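Two structures of ferric-siderophore receptor protein from Streptomyces coelicolor compared at one contact. The protein probably captures ferric siderophores such as iron-loaded desferrioxamine B at the cell surface for uptake, as a member of the bacterial solute-binding protein 8 family. Structure 1 is PDB 2X4L (chain A, 1.50 Å), residues I264-A269 and R296-I301; structure 2 is PDB 6ENK (chain B, 1.96 Å), residues I264-A269 and R296-I301. One frame, after least-squares fit of the local backbone (RMSD 0.09 Å); residues are numbered along the deposited sequences.

Structure 1 (2X4L); sequences IMDDRA and RSPEPI.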
loop_
_atom_site.group_PDB
_atom_site.type_symbol
_atom_site.label_atom_id
_atom_site.label_comp_id
_atom_site.label_asym_id
_atom_site.label_seq_id
_atom_site.Cartn_x
_atom_site.Cartn_y
_atom_site.Cartn_z
ATOM N N ILE A 264 9.468 -6.402 -9.259
ATOM C CA ILE A 264 8.689 -5.281 -8.776
ATOM C C ILE A 264 9.222 -4.922 -7.395
ATOM O O ILE A 264 9.250 -5.811 -6.488
ATOM C CB ILE A 264 7.208 -5.548 -8.852
ATOM C CG1 ILE A 264 6.672 -6.676 -7.924
ATOM C CG2 ILE A 264 6.886 -5.976 -10.384
ATOM C CD1 ILE A 264 5.123 -6.871 -7.892
ATOM N N MET A 265 9.767 -3.707 -7.256
ATOM C CA MET A 265 10.487 -3.323 -6.039
ATOM C C MET A 265 9.681 -2.316 -5.211
ATOM O O MET A 265 9.226 -1.291 -5.698
ATOM C CB MET A 265 11.820 -2.667 -6.409
ATOM C CG MET A 265 12.858 -3.710 -6.969
ATOM S SD MET A 265 13.275 -4.977 -5.876
ATOM C CE MET A 265 14.162 -4.058 -4.606
ATOM N N ASP A 266 9.622 -2.604 -3.916
ATOM C CA ASP A 266 9.004 -1.754 -2.911
ATOM C C ASP A 266 9.410 -0.284 -3.156
ATOM O O ASP A 266 10.618 0.056 -3.240
ATOM C CB ASP A 266 9.559 -2.219 -1.555
ATOM C CG ASP A 266 8.782 -1.713 -0.337
ATOM O OD1 ASP A 266 8.093 -0.710 -0.376
ATOM O OD2 ASP A 266 8.992 -2.421 0.677
ATOM N N ASP A 267 8.397 0.563 -3.162
ATOM C CA ASP A 267 8.559 1.974 -3.404
ATOM C C ASP A 267 8.594 2.871 -2.150
ATOM O O ASP A 267 8.721 4.125 -2.282
ATOM C CB ASP A 267 7.449 2.431 -4.322
ATOM C CG ASP A 267 6.059 2.241 -3.750
ATOM O OD1 ASP A 267 5.859 1.748 -2.659
ATOM O OD2 ASP A 267 5.097 2.727 -4.502
ATOM N N ARG A 268 8.531 2.275 -0.955
ATOM C CA ARG A 268 8.318 3.144 0.211
ATOM C C ARG A 268 9.539 3.839 0.748
ATOM O O ARG A 268 10.668 3.393 0.479
ATOM C CB ARG A 268 7.672 2.259 1.310
ATOM C CG ARG A 268 6.229 1.838 0.929
ATOM C CD ARG A 268 5.637 0.861 1.937
ATOM N NE ARG A 268 6.471 -0.365 1.990
ATOM C CZ ARG A 268 6.635 -1.054 3.078
ATOM N NH1 ARG A 268 5.886 -0.810 4.187
ATOM N NH2 ARG A 268 7.530 -2.034 3.039
ATOM N N ALA A 269 9.316 4.881 1.563
ATOM C CA ALA A 269 10.387 5.715 2.116
ATOM C C ALA A 269 11.485 4.997 2.851
ATOM O O ALA A 269 12.632 5.477 2.854
ATOM C CB ALA A 269 9.722 6.769 3.077
ATOM N N ARG A 296 6.712 -1.688 -7.046
ATOM C CA ARG A 296 5.624 -2.290 -6.372
ATOM C C ARG A 296 5.209 -1.328 -5.237
ATOM O O ARG A 296 6.124 -0.794 -4.587
ATOM C CB ARG A 296 6.051 -3.597 -5.673
ATOM C CG ARG A 296 4.863 -4.234 -4.874
ATOM C CD ARG A 296 5.284 -5.470 -4.028
ATOM N NE ARG A 296 4.138 -5.825 -3.225
ATOM C CZ ARG A 296 4.235 -6.468 -2.062
ATOM N NH1 ARG A 296 5.451 -6.817 -1.543
ATOM N NH2 ARG A 296 3.100 -6.629 -1.339
ATOM N N SER A 297 3.895 -1.209 -4.961
ATOM C CA SER A 297 3.449 -0.471 -3.770
ATOM C C SER A 297 2.912 -1.472 -2.745
ATOM O O SER A 297 1.738 -1.881 -2.830
ATOM C CB SER A 297 2.352 0.516 -4.190
ATOM O OG SER A 297 2.888 1.513 -5.016
ATOM N N PRO A 298 3.754 -1.928 -1.780
ATOM C CA PRO A 298 3.234 -2.928 -0.836
ATOM C C PRO A 298 2.169 -2.334 0.087
ATOM O O PRO A 298 1.476 -3.070 0.729
ATOM C CB PRO A 298 4.478 -3.371 -0.012
ATOM C CG PRO A 298 5.626 -2.938 -0.932
ATOM C CD PRO A 298 5.164 -1.603 -1.536
ATOM N N GLU A 299 2.071 -0.999 0.127
ATOM C CA GLU A 299 0.932 -0.317 0.829
ATOM C C GLU A 299 0.154 0.458 -0.233
ATOM O O GLU A 299 0.310 1.694 -0.361
ATOM C CB GLU A 299 1.439 0.656 1.866
ATOM C CG GLU A 299 2.150 -0.123 3.014
ATOM C CD GLU A 299 2.486 0.772 4.175
ATOM O OE1 GLU A 299 1.622 1.546 4.633
ATOM O OE2 GLU A 299 3.673 0.740 4.619
ATOM N N PRO A 300 -0.664 -0.196 -1.047
ATOM C CA PRO A 300 -1.491 0.556 -2.009
ATOM C C PRO A 300 -2.267 1.622 -1.263
ATOM O O PRO A 300 -2.703 1.441 -0.099
ATOM C CB PRO A 300 -2.476 -0.513 -2.552
ATOM C CG PRO A 300 -1.635 -1.799 -2.437
ATOM C CD PRO A 300 -0.923 -1.669 -1.101
ATOM N N ILE A 301 -2.430 2.764 -1.938
ATOM C CA ILE A 301 -3.369 3.799 -1.492
ATOM C C ILE A 301 -4.706 3.301 -1.979
ATOM O O ILE A 301 -4.940 3.062 -3.171
ATOM C CB ILE A 301 -3.030 5.131 -2.153
ATOM C CG1 ILE A 301 -1.636 5.633 -1.713
ATOM C CG2 ILE A 301 -4.144 6.125 -1.899
ATOM C CD1 ILE A 301 -1.080 6.759 -2.666
HETATM O O HOH W 1 3.550 1.318 -1.088
#
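Arg268 is held between two carboxylates, Asp266 and Glu299, a salt-bridge network where parallel strands 262-266 and 293-296 of this periplasmic-binding-protein fold run out into loops. It grips Asp266 side-on: NE meets OD1 at 2.9 Å and NH2 meets OD2 at 2.8 Å, both oxygens near the guanidinium plane and met on their syn side. Asp266 OD1 also takes Arg268 N, closing an Asx turn, and OD2 is hydrogen-bonded to Ser205 OG. Arg268 NH1 reaches the anti lone pair of Glu299 OE2 at 2.7 Å, guanidinium and carboxylate planes 63° apart. Pro298 CG lies 3.4 Å from Asp266 CG, and its CB sits over the Arg296 guanidinium, salt-bridged to Asp221. Ser297 OG donates to Asp267 OD2 at 2.6 Å; water 1 joins Asp267 OD1 to Glu299 N.

Comparison
The one difference is the ligand: desferrioxamine B, with its iron, is modelled in structure 2 alone and touches Asp266(B), Arg268(B), Arg296(B) and Pro298(B); structure 1 has no ligand or ion modelled there. Arg268(B) gains bonds from NH2 to O31 and from NH1 to O22, at 2.9 and 3.0 Å, beside a weak one to O11. Pro298(B) gains a carbon contact, CB to ligand C24 at 3.4 Å, while Asp266(B) OD2 and Arg296(B) NH1 meet ligand carbons C26 and C25. The side chains of Asp266(A), Asp267(A), Arg268(A), Arg296(A), Ser297(A) and Glu299(A) coincide with their counterparts within the error, as do the CA atoms. Ser297(A) OG to Asp267(A) OD2 and Ser297(B) OG to Asp267(B) OD2 are 2.6 Å each, and waters 1 and 2 share one place. Arg268(A) is bonded to Asp266(A) and Glu299(A), and Arg268(B) likewise to Asp266(B) and Glu299(B), so in structure 2 the ligand's oxygens add to these partners and replace neither.

Structure 2 (6ENK); sequences IMDDRA and RSPEPI. With BJ5 (desferrioxamine B), chain C.
Arg268, between the carboxylates of Asp266 and Glu299, turns NH1 and NH2 to the bound siderophore. It grips Asp266 side-on: NE meets OD1 at 3.0 Å and NH2 meets OD2 at 2.9 Å, both oxygens near the guanidinium plane and met on their syn side. Asp266 OD1 also takes Arg268 N, closing an Asx turn, and OD2 is hydrogen-bonded to Ser205 OG. Arg268 NH1 reaches the anti lone pair of Glu299 OE2 at 2.8 Å, guanidinium and carboxylate planes 65° apart. NH2 also donates to ligand O31 at 2.9 Å and NH1 to O22 at 3.0 Å; both oxygens bind the iron. Pro298 CG lies 3.4 Å from Asp266 CG; its CB sits over the Arg296 guanidinium, salt-bridged to Asp221, and meets ligand C24. Ser297 OG donates to Asp267 OD2 at 2.6 Å; water 2 joins Asp267 OD1 to Glu299 N.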
loop_
_atom_site.group_PDB
_atom_site.type_symbol
_atom_site.label_atom_id
_atom_site.label_comp_id
_atom_site.label_asym_id
_atom_site.label_seq_id
_atom_site.Cartn_x
_atom_site.Cartn_y
_atom_site.Cartn_z
ATOM N N ILE B 264 9.511 -6.467 -9.223
ATOM C CA ILE B 264 8.713 -5.349 -8.733
ATOM C C ILE B 264 9.281 -4.989 -7.348
ATOM O O ILE B 264 9.389 -5.847 -6.455
ATOM C CB ILE B 264 7.174 -5.609 -8.783
ATOM C CG1 ILE B 264 6.708 -6.725 -7.824
ATOM C CG2 ILE B 264 6.721 -5.919 -10.201
ATOM C CD1 ILE B 264 5.197 -6.918 -7.873
ATOM N N MET B 265 9.757 -3.759 -7.230
ATOM C CA MET B 265 10.525 -3.303 -6.067
ATOM C C MET B 265 9.707 -2.319 -5.232
ATOM O O MET B 265 9.206 -1.321 -5.746
ATOM C CB MET B 265 11.858 -2.657 -6.500
ATOM C CG MET B 265 12.893 -3.656 -7.036
ATOM S SD MET B 265 13.333 -4.932 -5.833
ATOM C CE MET B 265 14.329 -3.979 -4.692
ATOM N N ASP B 266 9.576 -2.640 -3.947
ATOM C CA ASP B 266 9.036 -1.770 -2.918
ATOM C C ASP B 266 9.466 -0.293 -3.128
ATOM O O ASP B 266 10.653 0.023 -3.241
ATOM C CB ASP B 266 9.521 -2.304 -1.575
ATOM C CG ASP B 266 8.848 -1.699 -0.369
ATOM O OD1 ASP B 266 8.055 -0.730 -0.417
ATOM O OD2 ASP B 266 9.128 -2.274 0.708
ATOM N N ASP B 267 8.461 0.582 -3.152
ATOM C CA ASP B 267 8.608 2.015 -3.423
ATOM C C ASP B 267 8.606 2.913 -2.183
ATOM O O ASP B 267 8.680 4.139 -2.302
ATOM C CB ASP B 267 7.515 2.460 -4.427
ATOM C CG ASP B 267 6.074 2.345 -3.872
ATOM O OD1 ASP B 267 5.864 1.858 -2.741
ATOM O OD2 ASP B 267 5.138 2.740 -4.590
ATOM N N ARG B 268 8.516 2.318 -0.992
ATOM C CA ARG B 268 8.287 3.096 0.221
ATOM C C ARG B 268 9.567 3.770 0.724
ATOM O O ARG B 268 10.681 3.311 0.469
ATOM C CB ARG B 268 7.669 2.211 1.316
ATOM C CG ARG B 268 6.248 1.737 0.968
ATOM C CD ARG B 268 5.664 0.783 1.982
ATOM N NE ARG B 268 6.523 -0.379 2.098
ATOM C CZ ARG B 268 6.700 -1.133 3.179
ATOM N NH1 ARG B 268 6.000 -0.940 4.292
ATOM N NH2 ARG B 268 7.568 -2.136 3.107
ATOM N N ALA B 269 9.365 4.844 1.468
ATOM C CA ALA B 269 10.433 5.691 1.996
ATOM C C ALA B 269 11.429 4.965 2.894
ATOM O O ALA B 269 12.539 5.433 3.069
ATOM C CB ALA B 269 9.828 6.863 2.760
ATOM N N ARG B 296 6.746 -1.733 -7.086
ATOM C CA ARG B 296 5.618 -2.300 -6.371
ATOM C C ARG B 296 5.251 -1.331 -5.277
ATOM O O ARG B 296 6.156 -0.800 -4.614
ATOM C CB ARG B 296 6.010 -3.600 -5.692
ATOM C CG ARG B 296 4.861 -4.201 -4.889
ATOM C CD ARG B 296 5.293 -5.390 -4.063
ATOM N NE ARG B 296 4.187 -5.714 -3.172
ATOM C CZ ARG B 296 4.258 -6.394 -2.031
ATOM N NH1 ARG B 296 5.413 -6.850 -1.556
ATOM N NH2 ARG B 296 3.145 -6.561 -1.317
ATOM N N SER B 297 3.950 -1.132 -5.043
ATOM C CA SER B 297 3.499 -0.404 -3.847
ATOM C C SER B 297 2.944 -1.403 -2.830
ATOM O O SER B 297 1.769 -1.760 -2.925
ATOM C CB SER B 297 2.416 0.601 -4.207
ATOM O OG SER B 297 2.875 1.572 -5.116
ATOM N N PRO B 298 3.778 -1.883 -1.869
ATOM C CA PRO B 298 3.252 -2.840 -0.870
ATOM C C PRO B 298 2.172 -2.297 0.072
ATOM O O PRO B 298 1.483 -3.084 0.723
ATOM C CB PRO B 298 4.504 -3.275 -0.074
ATOM C CG PRO B 298 5.663 -2.846 -0.882
ATOM C CD PRO B 298 5.214 -1.644 -1.655
ATOM N N GLU B 299 2.040 -0.971 0.144
ATOM C CA GLU B 299 0.930 -0.295 0.828
ATOM C C GLU B 299 0.138 0.529 -0.199
ATOM O O GLU B 299 0.301 1.761 -0.290
ATOM C CB GLU B 299 1.463 0.628 1.907
ATOM C CG GLU B 299 2.205 -0.093 3.000
ATOM C CD GLU B 299 2.591 0.834 4.140
ATOM O OE1 GLU B 299 1.733 1.605 4.587
ATOM O OE2 GLU B 299 3.751 0.777 4.604
ATOM N N PRO B 300 -0.713 -0.145 -0.996
ATOM C CA PRO B 300 -1.552 0.602 -1.945
ATOM C C PRO B 300 -2.345 1.651 -1.229
ATOM O O PRO B 300 -2.766 1.428 -0.065
ATOM C CB PRO B 300 -2.502 -0.467 -2.498
ATOM C CG PRO B 300 -1.723 -1.744 -2.372
ATOM C CD PRO B 300 -0.988 -1.592 -1.068
ATOM N N ILE B 301 -2.505 2.799 -1.885
ATOM C CA ILE B 301 -3.485 3.792 -1.448
ATOM C C ILE B 301 -4.833 3.232 -1.875
ATOM O O ILE B 301 -5.038 2.945 -3.083
ATOM C CB ILE B 301 -3.219 5.156 -2.103
ATOM C CG1 ILE B 301 -1.851 5.685 -1.639
ATOM C CG2 ILE B 301 -4.329 6.150 -1.795
ATOM C CD1 ILE B 301 -1.284 6.755 -2.564
HETATM FE FE BJ5 C . 7.632 -3.919 6.722
HETATM O O11 BJ5 C . 8.162 -2.010 6.827
HETATM O O12 BJ5 C . 6.831 -3.682 8.528
HETATM O O21 BJ5 C . 7.040 -5.797 6.654
HETATM O O22 BJ5 C . 5.861 -3.495 5.946
HETATM O O31 BJ5 C . 8.491 -4.117 4.941
HETATM O O32 BJ5 C . 9.432 -4.386 7.454
HETATM N N11 BJ5 C . 7.505 -1.580 7.878
HETATM C C11 BJ5 C . 7.026 -2.452 8.901
HETATM C C12 BJ5 C . 6.617 -2.064 10.286
HETATM C C13 BJ5 C . 6.815 -3.197 11.296
HETATM C C14 BJ5 C . 5.586 -4.064 11.466
HETATM O O13 BJ5 C . 4.800 -3.893 12.397
HETATM N N12 BJ5 C . 5.429 -5.063 10.596
HETATM C C15 BJ5 C . 4.533 -6.197 10.823
HETATM C C16 BJ5 C . 3.367 -6.232 9.870
HETATM C C18 BJ5 C . 4.624 -7.261 7.882
HETATM C C17 BJ5 C . 3.721 -6.159 8.390
HETATM C C19 BJ5 C . 5.070 -7.058 6.443
HETATM N N21 BJ5 C . 5.796 -5.787 6.259
HETATM C C21 BJ5 C . 5.202 -4.602 5.699
HETATM C C22 BJ5 C . 3.869 -4.483 5.034
HETATM C C23 BJ5 C . 3.962 -4.134 3.550
HETATM C C24 BJ5 C . 4.647 -5.201 2.738
HETATM O O23 BJ5 C . 4.039 -6.164 2.300
HETATM N N22 BJ5 C . 5.947 -5.030 2.510
HETATM C C25 BJ5 C . 6.742 -5.826 1.581
HETATM C C26 BJ5 C . 8.214 -5.706 1.864
HETATM C C27 BJ5 C . 8.678 -6.505 3.070
HETATM C C28 BJ5 C . 10.125 -6.285 3.463
HETATM C C29 BJ5 C . 10.445 -4.869 3.937
HETATM N N31 BJ5 C . 9.711 -4.518 5.160
HETATM C C31 BJ5 C . 10.244 -4.715 6.458
HETATM C C32 BJ5 C . 11.603 -5.288 6.753
HETATM C C39 BJ5 C . 7.330 -0.136 7.972
HETATM C C40 BJ5 C . 8.640 0.588 8.147
HETATM C C41 BJ5 C . 9.621 -0.103 9.091
HETATM C C42 BJ5 C . 10.270 0.797 10.136
HETATM C C43 BJ5 C . 11.685 1.224 9.796
HETATM N N44 BJ5 C . 11.914 1.390 8.363
HETATM O O HOH W 2 3.561 1.366 -1.122
#